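Local coordinates for Cg9734-pa (Drosophila melanogaster, PDB 2BK9), which binds a heme b group whose iron is coordinated by two histidines, and probably carries oxygen, with a possible peroxidase activity, as a member of the globin family, at residues A[104-109]-A[141-146]; A[67-72]-A[87-92]. The protein carries 1 engineered substitution. One frame throughout, in Å; residues are numbered along the deposited sequence.

Interaction 1. Residues A[104-109]-A[141-146]. With HEM (protoporphyrin IX containing Fe), chain B.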
loop_
_atom_site.group_PDB
_atom_site.type_symbol
_atom_site.label_atom_id
_atom_site.label_comp_id
_atom_site.label_asym_id
_atom_site.label_seq_id
_atom_site.Cartn_x
_atom_site.Cartn_y
_atom_site.Cartn_z
ATOM N N GLU A 104 1.872 -0.488 -13.794
ATOM C CA GLU A 104 0.508 -0.939 -13.828
ATOM C C GLU A 104 0.139 -1.766 -12.595
ATOM O O GLU A 104 -0.922 -1.542 -12.019
ATOM C CB GLU A 104 0.248 -1.749 -15.116
ATOM C CG GLU A 104 -1.206 -2.179 -15.197
ATOM C CD GLU A 104 -1.539 -3.158 -16.267
ATOM O OE1 GLU A 104 -2.725 -3.221 -16.665
ATOM O OE2 GLU A 104 -0.618 -3.851 -16.732
ATOM N N SER A 105 1.014 -2.691 -12.208
ATOM C CA SER A 105 0.761 -3.482 -11.021
ATOM C C SER A 105 0.646 -2.615 -9.774
ATOM O O SER A 105 -0.271 -2.783 -8.972
ATOM C CB SER A 105 1.888 -4.493 -10.868
ATOM O OG SER A 105 1.748 -5.298 -9.750
ATOM N N TYR A 106 1.569 -1.683 -9.559
ATOM C CA TYR A 106 1.441 -0.745 -8.474
ATOM C C TYR A 106 0.117 0.028 -8.546
ATOM O O TYR A 106 -0.553 0.211 -7.526
ATOM C CB TYR A 106 2.588 0.237 -8.414
ATOM C CG TYR A 106 3.847 -0.301 -7.774
ATOM C CD1 TYR A 106 3.919 -0.547 -6.415
ATOM C CD2 TYR A 106 4.982 -0.512 -8.543
ATOM C CE1 TYR A 106 5.063 -0.976 -5.805
ATOM C CE2 TYR A 106 6.153 -0.936 -7.939
ATOM C CZ TYR A 106 6.204 -1.142 -6.571
ATOM O OH TYR A 106 7.353 -1.527 -5.954
ATOM N N ASN A 107 -0.262 0.503 -9.719
ATOM C CA ASN A 107 -1.500 1.269 -9.864
ATOM C C ASN A 107 -2.726 0.398 -9.597
ATOM O O ASN A 107 -3.710 0.878 -9.029
ATOM C CB ASN A 107 -1.548 1.956 -11.214
ATOM C CG ASN A 107 -0.662 3.164 -11.266
ATOM O OD1 ASN A 107 -0.456 3.852 -10.261
ATOM N ND2 ASN A 107 -0.096 3.434 -12.454
ATOM N N GLN A 108 -2.666 -0.884 -9.947
ATOM C CA GLN A 108 -3.690 -1.841 -9.580
ATOM C C GLN A 108 -3.842 -1.896 -8.049
ATOM O O GLN A 108 -4.946 -1.820 -7.505
ATOM C CB GLN A 108 -3.344 -3.231 -10.156
ATOM C CG GLN A 108 -3.561 -3.334 -11.638
ATOM C CD GLN A 108 -2.967 -4.598 -12.233
ATOM O OE1 GLN A 108 -2.152 -5.272 -11.609
ATOM N NE2 GLN A 108 -3.373 -4.925 -13.444
ATOM N N LEU A 109 -2.726 -2.009 -7.335
ATOM C CA LEU A 109 -2.771 -2.067 -5.894
ATOM C C LEU A 109 -3.264 -0.755 -5.303
ATOM O O LEU A 109 -3.966 -0.757 -4.290
ATOM C CB LEU A 109 -1.381 -2.431 -5.332
ATOM C CG LEU A 109 -1.360 -2.678 -3.827
ATOM C CD1 LEU A 109 -2.152 -3.871 -3.404
ATOM C CD2 LEU A 109 0.057 -2.807 -3.311
ATOM N N ILE A 141 7.315 8.705 -5.323
ATOM C CA ILE A 141 8.590 8.246 -4.873
ATOM C C ILE A 141 8.936 6.897 -5.512
ATOM O O ILE A 141 10.050 6.689 -6.040
ATOM C CB ILE A 141 8.650 8.164 -3.352
ATOM C CG1 ILE A 141 8.426 9.526 -2.686
ATOM C CG2 ILE A 141 9.982 7.529 -2.952
ATOM C CD1 ILE A 141 8.093 9.472 -1.211
ATOM N N ILE A 142 7.993 5.955 -5.489
ATOM C CA ILE A 142 8.229 4.667 -6.117
ATOM C C ILE A 142 8.608 4.867 -7.574
ATOM O O ILE A 142 9.534 4.254 -8.128
ATOM C CB ILE A 142 6.964 3.763 -6.026
ATOM C CG1 ILE A 142 6.586 3.484 -4.554
ATOM C CG2 ILE A 142 7.193 2.435 -6.791
ATOM C CD1 ILE A 142 5.304 2.732 -4.461
ATOM N N PHE A 143 7.820 5.685 -8.259
ATOM C CA PHE A 143 7.893 5.738 -9.727
ATOM C C PHE A 143 9.102 6.489 -10.258
ATOM O O PHE A 143 9.464 6.301 -11.421
ATOM C CB PHE A 143 6.599 6.309 -10.308
ATOM C CG PHE A 143 5.418 5.374 -10.249
ATOM C CD1 PHE A 143 5.435 4.157 -9.609
ATOM C CD2 PHE A 143 4.266 5.747 -10.862
ATOM C CE1 PHE A 143 4.331 3.310 -9.611
ATOM C CE2 PHE A 143 3.160 4.921 -10.821
ATOM C CZ PHE A 143 3.184 3.721 -10.196
ATOM N N LYS A 144 9.784 7.246 -9.413
ATOM C CA LYS A 144 11.069 7.824 -9.820
ATOM C C LYS A 144 12.207 6.838 -9.620
ATOM O O LYS A 144 13.341 7.207 -9.877
ATOM C CB LYS A 144 11.342 9.212 -9.179
ATOM C CG LYS A 144 11.569 9.207 -7.715
ATOM C CD LYS A 144 11.908 10.615 -7.230
ATOM C CE LYS A 144 12.006 10.775 -5.689
ATOM N NZ LYS A 144 13.076 9.937 -5.097
ATOM N N ALA A 145 11.933 5.607 -9.173
ATOM C CA ALA A 145 12.952 4.611 -8.988
ATOM C C ALA A 145 12.886 3.435 -9.977
ATOM O O ALA A 145 13.786 2.593 -9.944
ATOM C CB ALA A 145 12.902 4.068 -7.571
ATOM N N ILE A 146 11.854 3.350 -10.829
ATOM C CA ILE A 146 11.662 2.226 -11.738
ATOM C C ILE A 146 11.195 2.722 -13.075
ATOM O O ILE A 146 10.651 3.807 -13.211
ATOM C CB ILE A 146 10.668 1.183 -11.167
ATOM C CG1 ILE A 146 9.317 1.833 -10.813
ATOM C CG2 ILE A 146 11.274 0.467 -9.978
ATOM C CD1 ILE A 146 8.234 0.832 -10.609
HETATM C CHA HEM B . 8.076 -8.421 -1.236
HETATM C CHB HEM B . 6.224 -4.352 0.537
HETATM C CHC HEM B . 3.552 -3.982 -3.389
HETATM C CHD HEM B . 5.043 -8.239 -4.937
HETATM C C1A HEM B . 7.847 -7.313 -0.463
HETATM C C2A HEM B . 8.638 -6.925 0.706
HETATM C C3A HEM B . 8.146 -5.770 1.210
HETATM C C4A HEM B . 7.017 -5.450 0.383
HETATM C CMA HEM B . 8.583 -4.911 2.412
HETATM C CAA HEM B . 9.838 -7.729 1.220
HETATM C CBA HEM B . 11.069 -7.482 0.349
HETATM C CGA HEM B . 12.145 -8.409 0.852
HETATM O O1A HEM B . 12.126 -9.628 0.508
HETATM O O2A HEM B . 13.028 -7.933 1.585
HETATM C C1B HEM B . 5.278 -3.910 -0.356
HETATM C C2B HEM B . 4.594 -2.652 -0.244
HETATM C C3B HEM B . 3.840 -2.549 -1.356
HETATM C C4B HEM B . 4.090 -3.691 -2.183
HETATM C CMB HEM B . 4.727 -1.707 0.916
HETATM C CAB HEM B . 2.991 -1.418 -1.790
HETATM C CBB HEM B . 2.312 -0.614 -0.994
HETATM C C1C HEM B . 3.712 -5.084 -4.169
HETATM C C2C HEM B . 3.091 -5.342 -5.464
HETATM C C3C HEM B . 3.453 -6.558 -5.871
HETATM C C4C HEM B . 4.346 -7.080 -4.869
HETATM C CMC HEM B . 2.196 -4.340 -6.192
HETATM C CAC HEM B . 3.000 -7.208 -7.151
HETATM C CBC HEM B . 2.870 -8.495 -7.393
HETATM C C1D HEM B . 5.983 -8.688 -4.071
HETATM C C2D HEM B . 6.752 -9.847 -4.245
HETATM C C3D HEM B . 7.649 -9.922 -3.144
HETATM C C4D HEM B . 7.373 -8.746 -2.363
HETATM C CMD HEM B . 6.606 -10.861 -5.365
HETATM C CAD HEM B . 8.671 -11.003 -2.911
HETATM C CBD HEM B . 8.072 -12.202 -2.245
HETATM C CGD HEM B . 9.047 -13.314 -2.018
HETATM O O1D HEM B . 8.621 -14.422 -1.614
HETATM O O2D HEM B . 10.270 -13.104 -2.234
HETATM N NA HEM B . 6.887 -6.377 -0.654
HETATM N NB HEM B . 4.958 -4.549 -1.560
HETATM N NC HEM B . 4.482 -6.167 -3.831
HETATM N ND HEM B . 6.379 -8.021 -2.932
HETATM FE FE HEM B . 5.671 -6.306 -2.218
#
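Tyr106 of helix 103-120 reaches across to the end of helix 125-143 and the turn after it, where it meets Ile142, Phe143 and, in the turn, Ile146. At its root, CB lies in the plane of the Phe143 ring, at the edge, 3.7 Å from CE1 of Phe143. The two side chains slide past each other in opposite directions, and Phe143 CE1 also borders Tyr106 CG and CD2. CG of Tyr106 stands anti to the carbonyl carbon (chi1 -80°); beyond it the ring lies against Ile142. CD1 and CE1 lie near Ile142 CD1, and CE1 is also near Ile142 CG2. CE2 is shared, 3.7 Å from Ile142 CG2 and 3.8 Å from Ile146 CD1, while CZ touches Ile142 CG2 again. That methyl forms a CH-pi contact over one face, 3.9 Å from the centroid of the Tyr106 ring but displaced toward the rim. At the tip, OH has Ile142 CG2 as a more distant neighbour.

On the flank, the Asn107 amide stands steeply against the Phe143 ring, the planes 74° apart. Its OD1 comes 3.6 Å from Phe143 CZ, near the ring plane. No hydrogen bond joins the two segments; the contact is mostly apolar packing.

Two other residues of helix 103-120 meet the heme: Ser105 OG lies 3.5 Å from CAC of HEM, and Leu109 CD2 is 3.6 Å from CAB of HEM. The Tyr106 side chain also lies close to His96, an axial ligand of the heme iron, so the residue links the heme surroundings to the C-terminal helix of this globin. Around the contact, helix 20-34 packs on Ser105 and Leu109 through Phe31, and helix 81-96 meets Ile142 through Trp89.

Interaction 2. Residues A[67-72]-A[87-92]; sequences RVFDES and EIWTKI. With HEM (protoporphyrin IX containing Fe), chain B.
Trp89 NE1 donates to Ser72 OG over 2.8 Å, a somewhat bent bond (144° at the hydrogen) with the oxygen tilted out of the indole plane. Ser72 OG stands anti to its own carbonyl carbon, beside the backbone N, and donates in turn to Val68 O, one turn back along the helix. That carbonyl also accepts from Ser72 N, the two donors arriving from opposite faces of its plane. The indole plane of Trp89 stands nearly perpendicular to the plane through its CA, CB and CG, and Val68 CG1 lies over one face, 4.0 Å from the centroid of the six-membered ring of Trp89; Ile88 CG2 lies over the same face, on the five-membered ring side.

Helices 56-75 and 81-96 run nearly antiparallel here (155°), corresponding to the E and F helices of the globin fold, which sandwich the heme. The Trp89 edge points into the face of Phe69 in a T-shaped stack, planes at 62°, while Trp89 CH2 lies 3.8 Å from the vinyl CBB of HEM. Val68 CG2 and Ile92 CD1 meet tip to tip at 4.0 Å. Beside them, Val68 CB approaches CMB of HEM, and Ile92 CD1 is 3.9 Å from CMA of HEM.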
loop_
_atom_site.group_PDB
_atom_site.type_symbol
_atom_site.label_atom_id
_atom_site.label_comp_id
_atom_site.label_asym_id
_atom_site.label_seq_id
_atom_site.Cartn_x
_atom_site.Cartn_y
_atom_site.Cartn_z
ATOM N N ARG A 67 2.210 -2.362 7.684
ATOM C CA ARG A 67 3.276 -1.808 8.511
ATOM C C ARG A 67 4.028 -0.694 7.825
ATOM O O ARG A 67 4.441 0.258 8.474
ATOM C CB ARG A 67 4.182 -2.919 9.000
ATOM C CG ARG A 67 3.486 -3.741 10.132
ATOM C CD ARG A 67 4.361 -4.800 10.791
ATOM N NE ARG A 67 4.449 -6.015 9.984
ATOM C CZ ARG A 67 3.531 -6.975 9.964
ATOM N NH1 ARG A 67 2.386 -6.892 10.652
ATOM N NH2 ARG A 67 3.750 -8.028 9.203
ATOM N N VAL A 68 4.252 -0.798 6.515
ATOM C CA VAL A 68 4.935 0.255 5.813
ATOM C C VAL A 68 4.071 1.519 5.751
ATOM O O VAL A 68 4.589 2.621 5.900
ATOM C CB VAL A 68 5.376 -0.228 4.400
ATOM C CG1 VAL A 68 5.923 0.893 3.551
ATOM C CG2 VAL A 68 6.439 -1.334 4.551
ATOM N N PHE A 69 2.777 1.369 5.512
ATOM C CA PHE A 69 1.909 2.525 5.645
ATOM C C PHE A 69 1.915 3.092 7.054
ATOM O O PHE A 69 1.954 4.293 7.234
ATOM C CB PHE A 69 0.487 2.195 5.178
ATOM C CG PHE A 69 0.318 2.441 3.712
ATOM C CD1 PHE A 69 0.452 1.461 2.790
ATOM C CD2 PHE A 69 0.186 3.747 3.232
ATOM C CE1 PHE A 69 0.322 1.753 1.436
ATOM C CE2 PHE A 69 0.066 3.998 1.908
ATOM C CZ PHE A 69 0.114 2.981 1.016
ATOM N N ASP A 70 1.947 2.229 8.064
ATOM C CA ASP A 70 1.976 2.738 9.432
ATOM C C ASP A 70 3.251 3.554 9.699
ATOM O O ASP A 70 3.196 4.636 10.291
ATOM C CB ASP A 70 1.866 1.607 10.420
ATOM C CG ASP A 70 1.659 2.091 11.794
ATOM O OD1 ASP A 70 0.678 2.775 12.079
ATOM O OD2 ASP A 70 2.506 1.840 12.661
ATOM N N GLU A 71 4.373 3.026 9.233
ATOM C CA GLU A 71 5.620 3.751 9.359
ATOM C C GLU A 71 5.577 5.125 8.689
ATOM O O GLU A 71 6.118 6.111 9.213
ATOM C CB GLU A 71 6.747 2.904 8.766
ATOM C CG GLU A 71 7.171 1.697 9.539
ATOM C CD GLU A 71 8.049 2.067 10.673
ATOM O OE1 GLU A 71 9.022 2.843 10.432
ATOM O OE2 GLU A 71 7.746 1.562 11.754
ATOM N N SER A 72 4.936 5.162 7.544
ATOM C CA SER A 72 4.806 6.365 6.753
ATOM C C SER A 72 3.943 7.386 7.464
ATOM O O SER A 72 4.284 8.590 7.546
ATOM C CB SER A 72 4.194 6.056 5.406
ATOM O OG SER A 72 5.029 5.171 4.671
ATOM N N GLU A 87 12.928 7.927 1.870
ATOM C CA GLU A 87 13.706 6.770 2.256
ATOM C C GLU A 87 12.857 5.511 2.239
ATOM O O GLU A 87 13.264 4.500 1.684
ATOM C CB GLU A 87 14.319 7.016 3.632
ATOM C CG GLU A 87 15.103 5.844 4.091
ATOM C CD GLU A 87 15.647 5.960 5.505
ATOM O OE1 GLU A 87 15.306 6.909 6.283
ATOM O OE2 GLU A 87 16.420 5.058 5.890
ATOM N N ILE A 88 11.733 5.536 2.929
ATOM C CA ILE A 88 10.876 4.361 3.052
ATOM C C ILE A 88 10.544 3.828 1.660
ATOM O O ILE A 88 10.657 2.634 1.378
ATOM C CB ILE A 88 9.620 4.707 3.851
ATOM C CG1 ILE A 88 9.968 4.946 5.342
ATOM C CG2 ILE A 88 8.564 3.653 3.687
ATOM C CD1 ILE A 88 8.886 5.657 6.109
ATOM N N TRP A 89 10.023 4.712 0.828
ATOM C CA TRP A 89 9.386 4.265 -0.421
ATOM C C TRP A 89 10.391 4.012 -1.536
ATOM O O TRP A 89 10.121 3.216 -2.417
ATOM C CB TRP A 89 8.258 5.205 -0.793
ATOM C CG TRP A 89 7.124 5.033 0.159
ATOM C CD1 TRP A 89 6.859 5.775 1.294
ATOM C CD2 TRP A 89 6.155 4.007 0.130
ATOM N NE1 TRP A 89 5.777 5.248 1.946
ATOM C CE2 TRP A 89 5.324 4.170 1.239
ATOM C CE3 TRP A 89 5.891 2.971 -0.750
ATOM C CZ2 TRP A 89 4.233 3.346 1.474
ATOM C CZ3 TRP A 89 4.814 2.150 -0.506
ATOM C CH2 TRP A 89 3.993 2.354 0.587
ATOM N N THR A 90 11.549 4.663 -1.488
ATOM C CA THR A 90 12.606 4.293 -2.403
ATOM C C THR A 90 13.057 2.877 -2.138
ATOM O O THR A 90 13.260 2.069 -3.051
ATOM C CB THR A 90 13.758 5.276 -2.339
ATOM O OG1 THR A 90 13.310 6.568 -2.780
ATOM C CG2 THR A 90 14.878 4.840 -3.269
ATOM N N LYS A 91 13.153 2.526 -0.862
ATOM C CA LYS A 91 13.562 1.177 -0.499
ATOM C C LYS A 91 12.505 0.152 -0.931
ATOM O O LYS A 91 12.842 -0.881 -1.504
ATOM C CB LYS A 91 13.874 1.069 0.994
ATOM C CG LYS A 91 14.243 -0.345 1.384
ATOM C CD LYS A 91 14.769 -0.436 2.805
ATOM C CE LYS A 91 15.194 -1.838 3.111
ATOM N NZ LYS A 91 16.504 -2.195 2.481
ATOM N N ILE A 92 11.239 0.459 -0.734
ATOM C CA ILE A 92 10.197 -0.441 -1.236
ATOM C C ILE A 92 10.324 -0.613 -2.746
ATOM O O ILE A 92 10.273 -1.727 -3.272
ATOM C CB ILE A 92 8.813 0.105 -0.879
ATOM C CG1 ILE A 92 8.592 0.112 0.639
ATOM C CG2 ILE A 92 7.726 -0.689 -1.561
ATOM C CD1 ILE A 92 8.749 -1.207 1.303
HETATM C CHA HEM B . 8.076 -8.421 -1.236
HETATM C CHB HEM B . 6.224 -4.352 0.537
HETATM C CHC HEM B . 3.552 -3.982 -3.389
HETATM C CHD HEM B . 5.043 -8.239 -4.937
HETATM C C1A HEM B . 7.847 -7.313 -0.463
HETATM C C2A HEM B . 8.638 -6.925 0.706
HETATM C C3A HEM B . 8.146 -5.770 1.210
HETATM C C4A HEM B . 7.017 -5.450 0.383
HETATM C CMA HEM B . 8.583 -4.911 2.412
HETATM C CAA HEM B . 9.838 -7.729 1.220
HETATM C CBA HEM B . 11.069 -7.482 0.349
HETATM C CGA HEM B . 12.145 -8.409 0.852
HETATM O O1A HEM B . 12.126 -9.628 0.508
HETATM O O2A HEM B . 13.028 -7.933 1.585
HETATM C C1B HEM B . 5.278 -3.910 -0.356
HETATM C C2B HEM B . 4.594 -2.652 -0.244
HETATM C C3B HEM B . 3.840 -2.549 -1.356
HETATM C C4B HEM B . 4.090 -3.691 -2.183
HETATM C CMB HEM B . 4.727 -1.707 0.916
HETATM C CAB HEM B . 2.991 -1.418 -1.790
HETATM C CBB HEM B . 2.312 -0.614 -0.994
HETATM C C1C HEM B . 3.712 -5.084 -4.169
HETATM C C2C HEM B . 3.091 -5.342 -5.464
HETATM C C3C HEM B . 3.453 -6.558 -5.871
HETATM C C4C HEM B . 4.346 -7.080 -4.869
HETATM C CMC HEM B . 2.196 -4.340 -6.192
HETATM C CAC HEM B . 3.000 -7.208 -7.151
HETATM C CBC HEM B . 2.870 -8.495 -7.393
HETATM C C1D HEM B . 5.983 -8.688 -4.071
HETATM C C2D HEM B . 6.752 -9.847 -4.245
HETATM C C3D HEM B . 7.649 -9.922 -3.144
HETATM C C4D HEM B . 7.373 -8.746 -2.363
HETATM C CMD HEM B . 6.606 -10.861 -5.365
HETATM C CAD HEM B . 8.671 -11.003 -2.911
HETATM C CBD HEM B . 8.072 -12.202 -2.245
HETATM C CGD HEM B . 9.047 -13.314 -2.018
HETATM O O1D HEM B . 8.621 -14.422 -1.614
HETATM O O2D HEM B . 10.270 -13.104 -2.234
HETATM N NA HEM B . 6.887 -6.377 -0.654
HETATM N NB HEM B . 4.958 -4.549 -1.560
HETATM N NC HEM B . 4.482 -6.167 -3.831
HETATM N ND HEM B . 6.379 -8.021 -2.932
HETATM FE FE HEM B . 5.671 -6.306 -2.218
#

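Both contacts border the heme and are joined by helix 81-96, which directly precedes helix 103-120 in the chain. Interaction 1 brings the C-terminal end of helix 125-143 to helix 103-120 and is mostly buried, although Asn107 stands at its exposed margin. Interaction 2 is partly buried, with Glu71 exposed at its margin. Their chemistry differs: aromatic and aliphatic packing carries 104-109 with 141-146, whereas 67-72 with 87-92 alone has a polar bond across it, between buried Ser72 and Trp89 within an otherwise apolar interface. The two meet directly where Ile141 CG2 packs 3.6 Å from Trp89 CB.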